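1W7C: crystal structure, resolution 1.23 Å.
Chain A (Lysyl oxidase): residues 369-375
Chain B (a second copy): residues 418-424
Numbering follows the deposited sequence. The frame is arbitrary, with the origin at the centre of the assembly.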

ATOM      1  N   LEU A 369     -19.258 -10.539  12.326  1.00 16.39           N
ATOM      2  CA  LEU A 369     -18.007 -11.076  11.784  1.00 17.40           C
ATOM      3  C   LEU A 369     -17.975 -12.599  11.945  1.00 17.52           C
ATOM      4  O   LEU A 369     -18.445 -13.135  12.933  1.00 18.37           O
ATOM      5  CB  LEU A 369     -16.816 -10.456  12.525  1.00 17.21           C
ATOM      6  CG  LEU A 369     -16.613  -8.978  12.326  1.00 16.17           C
ATOM      7  CD1 LEU A 369     -15.787  -8.380  13.448  1.00 17.81           C
ATOM      8  CD2 LEU A 369     -15.995  -8.719  11.002  1.00 16.75           C
ATOM      9  N   VAL A 370     -17.377 -13.275  10.965  1.00 17.48           N
ATOM     10  CA  VAL A 370     -17.180 -14.742  10.991  1.00 16.97           C
ATOM     11  C   VAL A 370     -15.864 -15.030  11.682  1.00 16.02           C
ATOM     12  O   VAL A 370     -14.799 -14.735  11.139  1.00 17.17           O
ATOM     13  CB  VAL A 370     -17.172 -15.318   9.588  1.00 19.06           C
ATOM     14  CG1 VAL A 370     -16.934 -16.807   9.645  1.00 19.21           C
ATOM     15  CG2 VAL A 370     -18.514 -14.948   8.842  1.00 19.25           C
ATOM     16  N   PRO A 371     -15.912 -15.619  12.873  1.00 16.83           N
ATOM     17  CA  PRO A 371     -14.681 -15.924  13.601  1.00 18.28           C
ATOM     18  C   PRO A 371     -13.709 -16.773  12.779  1.00 17.98           C
ATOM     19  O   PRO A 371     -14.128 -17.639  12.000  1.00 19.73           O
ATOM     20  CB  PRO A 371     -15.180 -16.731  14.839  1.00 22.72           C
ATOM     21  CG  PRO A 371     -16.568 -16.214  15.044  1.00 21.36           C
ATOM     22  CD  PRO A 371     -17.103 -16.034  13.657  1.00 19.67           C
ATOM     23  N   GLY A 372     -12.420 -16.518  12.976  1.00 18.22           N
ATOM     24  CA  GLY A 372     -11.346 -17.267  12.353  1.00 17.54           C
ATOM     25  C   GLY A 372     -11.043 -16.841  10.933  1.00 16.41           C
ATOM     26  O   GLY A 372      -9.899 -16.981  10.495  1.00 19.00           O
ATOM     27  N   TYR A 373     -12.042 -16.322  10.217  1.00 17.00           N
ATOM     28  CA  TYR A 373     -11.919 -15.998   8.811  1.00 17.14           C
ATOM     29  C   TYR A 373     -11.905 -14.493   8.579  1.00 16.37           C
ATOM     30  O   TYR A 373     -11.021 -13.946   7.930  1.00 18.59           O
ATOM     31  CB  TYR A 373     -13.055 -16.652   8.027  1.00 18.29           C
ATOM     32  CG  TYR A 373     -12.882 -18.154   7.913  1.00 18.15           C
ATOM     33  CD1 TYR A 373     -13.295 -19.003   8.924  1.00 19.28           C
ATOM     34  CD2 TYR A 373     -12.235 -18.712   6.811  1.00 19.63           C
ATOM     35  CE1 TYR A 373     -13.087 -20.362   8.826  1.00 22.81           C
ATOM     36  CE2 TYR A 373     -12.038 -20.090   6.700  1.00 18.86           C
ATOM     37  CZ  TYR A 373     -12.461 -20.900   7.723  1.00 23.13           C
ATOM     38  OH  TYR A 373     -12.337 -22.267   7.679  1.00 55.42           O
ATOM     39  N   ASP A 374     -12.903 -13.809   9.113  1.00 15.86           N
ATOM     40  CA  ASP A 374     -12.952 -12.363   8.992  1.00 15.57           C
ATOM     41  C   ASP A 374     -11.895 -11.668   9.855  1.00 14.98           C
ATOM     42  O   ASP A 374     -11.431 -10.584   9.483  1.00 15.72           O
ATOM     43  CB  ASP A 374     -14.328 -11.797   9.330  1.00 16.94           C
ATOM     44  CG  ASP A 374     -15.351 -11.985   8.235  1.00 15.52           C
ATOM     45  OD1 ASP A 374     -15.001 -12.142   7.041  1.00 16.04           O
ATOM     46  OD2 ASP A 374     -16.571 -11.985   8.541  1.00 16.06           O
ATOM     47  N   CYS A 375     -11.595 -12.252  11.002  1.00 17.44           N
ATOM     48  CA  CYS A 375     -10.543 -11.814  11.909  1.00 17.26           C
ATOM     49  C   CYS A 375      -9.766 -13.035  12.324  1.00 16.38           C
ATOM     50  O   CYS A 375     -10.328 -14.165  12.378  1.00 18.29           O
ATOM     51  CB  CYS A 375     -11.135 -11.143  13.164  1.00 19.90           C
ATOM     52  SG  CYS A 375     -12.188  -9.707  12.806  1.00 19.56           S
TER
ATOM     53  N   TYR B 418     -26.357 -17.222   3.591  1.00 19.78           N
ATOM     54  CA  TYR B 418     -25.029 -17.829   3.649  1.00 19.65           C
ATOM     55  C   TYR B 418     -23.950 -16.786   3.864  1.00 19.16           C
ATOM     56  O   TYR B 418     -24.171 -15.586   3.663  1.00 18.51           O
ATOM     57  CB  TYR B 418     -24.718 -18.587   2.348  1.00 20.05           C
ATOM     58  CG  TYR B 418     -24.477 -17.702   1.116  1.00 18.80           C
ATOM     59  CD1 TYR B 418     -23.215 -17.155   0.833  1.00 19.40           C
ATOM     60  CD2 TYR B 418     -25.515 -17.424   0.228  1.00 18.90           C
ATOM     61  CE1 TYR B 418     -23.029 -16.364  -0.270  1.00 18.54           C
ATOM     62  CE2 TYR B 418     -25.322 -16.616  -0.903  1.00 20.03           C
ATOM     63  CZ  TYR B 418     -24.065 -16.092  -1.149  1.00 18.27           C
ATOM     64  OH  TYR B 418     -23.818 -15.302  -2.260  1.00 20.46           O
ATOM     65  N   SER B 419     -22.796 -17.260   4.345  1.00 18.81           N
ATOM     66  CA  SER B 419     -21.581 -16.470   4.297  1.00 17.58           C
ATOM     67  C   SER B 419     -20.486 -17.312   3.708  1.00 17.70           C
ATOM     68  O   SER B 419     -20.307 -18.461   4.116  1.00 20.00           O
ATOM     69  CB  SER B 419     -21.161 -16.002   5.689  1.00 19.76           C
ATOM     70  OG  SER B 419     -22.027 -15.017   6.187  1.00 20.27           O
ATOM     71  N   ALA B 420     -19.783 -16.750   2.742  1.00 17.39           N
ATOM     72  CA  ALA B 420     -18.710 -17.448   2.051  1.00 16.89           C
ATOM     73  C   ALA B 420     -17.457 -16.595   2.201  1.00 17.69           C
ATOM     74  O   ALA B 420     -17.462 -15.436   1.857  1.00 19.76           O
ATOM     75  CB  ALA B 420     -19.079 -17.617   0.588  1.00 18.40           C
ATOM     76  N   ILE B 421     -16.414 -17.126   2.816  1.00 16.51           N
ATOM     77  CA  ILE B 421     -15.172 -16.384   3.047  1.00 16.89           C
ATOM     78  C   ILE B 421     -13.982 -17.251   2.625  1.00 16.07           C
ATOM     79  O   ILE B 421     -13.926 -18.419   2.993  1.00 16.75           O
ATOM     80  CB  ILE B 421     -14.995 -15.970   4.575  1.00 16.07           C
ATOM     81  CG1 ILE B 421     -16.272 -15.374   5.168  1.00 18.52           C
ATOM     82  CG2 ILE B 421     -13.804 -15.024   4.728  1.00 16.80           C
ATOM     83  CD1 ILE B 421     -16.256 -15.317   6.617  1.00 41.70           C
ATOM     84  N   THR B 422     -13.044 -16.650   1.910  1.00 15.11           N
ATOM     85  CA  THR B 422     -11.819 -17.308   1.500  1.00 15.35           C
ATOM     86  C   THR B 422     -10.652 -16.668   2.215  1.00 15.45           C
ATOM     87  O   THR B 422     -10.524 -15.456   2.224  1.00 15.11           O
ATOM     88  CB  THR B 422     -11.633 -17.160  -0.014  1.00 16.57           C
ATOM     89  OG1 THR B 422     -12.692 -17.865  -0.679  1.00 17.05           O
ATOM     90  CG2 THR B 422     -10.315 -17.814  -0.447  1.00 16.66           C
ATOM     91  N   GLN B 423      -9.830 -17.483   2.842  1.00 15.05           N
ATOM     92  CA  GLN B 423      -8.598 -17.037   3.496  1.00 15.10           C
ATOM     93  C   GLN B 423      -7.579 -16.558   2.466  1.00 14.66           C
ATOM     94  O   GLN B 423      -7.701 -16.802   1.271  1.00 15.49           O
ATOM     95  CB  GLN B 423      -7.994 -18.145   4.378  1.00 15.29           C
ATOM     96  CG  GLN B 423      -8.905 -18.653   5.435  1.00 17.47           C
ATOM     97  CD  GLN B 423      -8.237 -19.733   6.228  1.00 25.65           C
ATOM     98  OE1 GLN B 423      -8.307 -20.886   5.853  1.00 31.43           O
ATOM     99  NE2 GLN B 423      -7.562 -19.370   7.298  1.00 28.69           N
ATOM    100  N   ASN B 424      -6.552 -15.895   2.964  1.00 15.80           N
ATOM    101  CA  ASN B 424      -5.544 -15.242   2.118  1.00 14.64           C
ATOM    102  C   ASN B 424      -4.113 -15.622   2.533  1.00 14.45           C
ATOM    103  O   ASN B 424      -3.341 -14.788   2.942  1.00 14.37           O
ATOM    104  CB  ASN B 424      -5.744 -13.725   2.225  1.00 14.99           C
ATOM    105  CG  ASN B 424      -5.090 -12.918   1.140  1.00 14.28           C
ATOM    106  OD1 ASN B 424      -4.575 -13.425   0.138  1.00 15.81           O
ATOM    107  ND2 ASN B 424      -5.166 -11.588   1.313  1.00 16.32           N
TER
HETATM  108  O   HOH W   1      -7.887 -16.646   8.648  1.00 34.47           O

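The contact between these two stretches is mainly apolar, in which a single isoleucine from a strand of one chain packs against one side of a turn of the other, with no direct hydrogen bond across it and one water joining the two stretches at its margin. It illustrates a general principle: a loop can offer a well-formed surface to a neighbouring subunit when its polar groups near the contact have hydrogen-bonding partners, within the loop or elsewhere.

The strand, residues 418-422 of chain B, supplies the regular element. Its side chains alternate, so that S419(B) and I421(B) point toward chain A while A420(B) and T422(B) point away. I421(B) dominates the contact, with 102 Å² of its surface covered out of 304 Å² buried on both sides together. Its side chain, with chi1 m and chi2 t, brings CD1 up against V370(A), Y373(A) and D374(A). CD1 of I421(B) lies 3.1 Å from CB of V370(A), a very close approach for two carbons, and 3.7 Å from CB of Y373(A). CD1 of I421(B) also comes within 3.4 Å of OD1 of D374(A). A beta-branched isoleucine suits a strand, and with chi2 t its CD1 methyl touches three loop residues.

The receiving surface is shaped by hydrogen bonds within chain A. The backbone N of D374(A) donates to O of V370(A) at 2.9 Å, and N of Y373(A) makes a weak bond of 3.3 Å to O of V370(A). The side chain of D374(A) closes the turn from the other direction, its OD2 accepting a nearly linear hydrogen bond of 2.9 Å from N of V370(A). Aspartate is well suited to this task, since its short side chain can reach back to a backbone amide; both its carboxylate oxygens also have hydrogen-bonding partners elsewhere in the structure, so OD1 can border the methyl group of I421(B) without being left unsatisfied. Within the same turn, G372(A) adopts a positive phi of 81°, a conformation that favours glycine.

V370(A), directed toward chain B, places CG2 of V370(A) 4.2 Å from CB of S419(B), a looser contact than that of V370(A) CB with I421(B) CD1; serine is small and faces the loop. Y373(A), with 80 Å² covered, uses its broad ring to extend the buried area toward Q423(B): CD2 of Y373(A) lies 3.6 Å from CG of Q423(B), which approaches the ring obliquely. The aliphatic part of Q423(B) thus joins the apolar packing, although its CA-to-CB bond points sideways.

The amide end of the same glutamine has a polar role. NE2 of Q423(B) donates to the oxygen of water 1 over 3.1 Å, and the oxygen of water 1 in turn donates to O of G372(A) over 2.8 Å. The bridge connects the turn to the residue just beyond the strand, adding a directional link to a contact made otherwise by close packing.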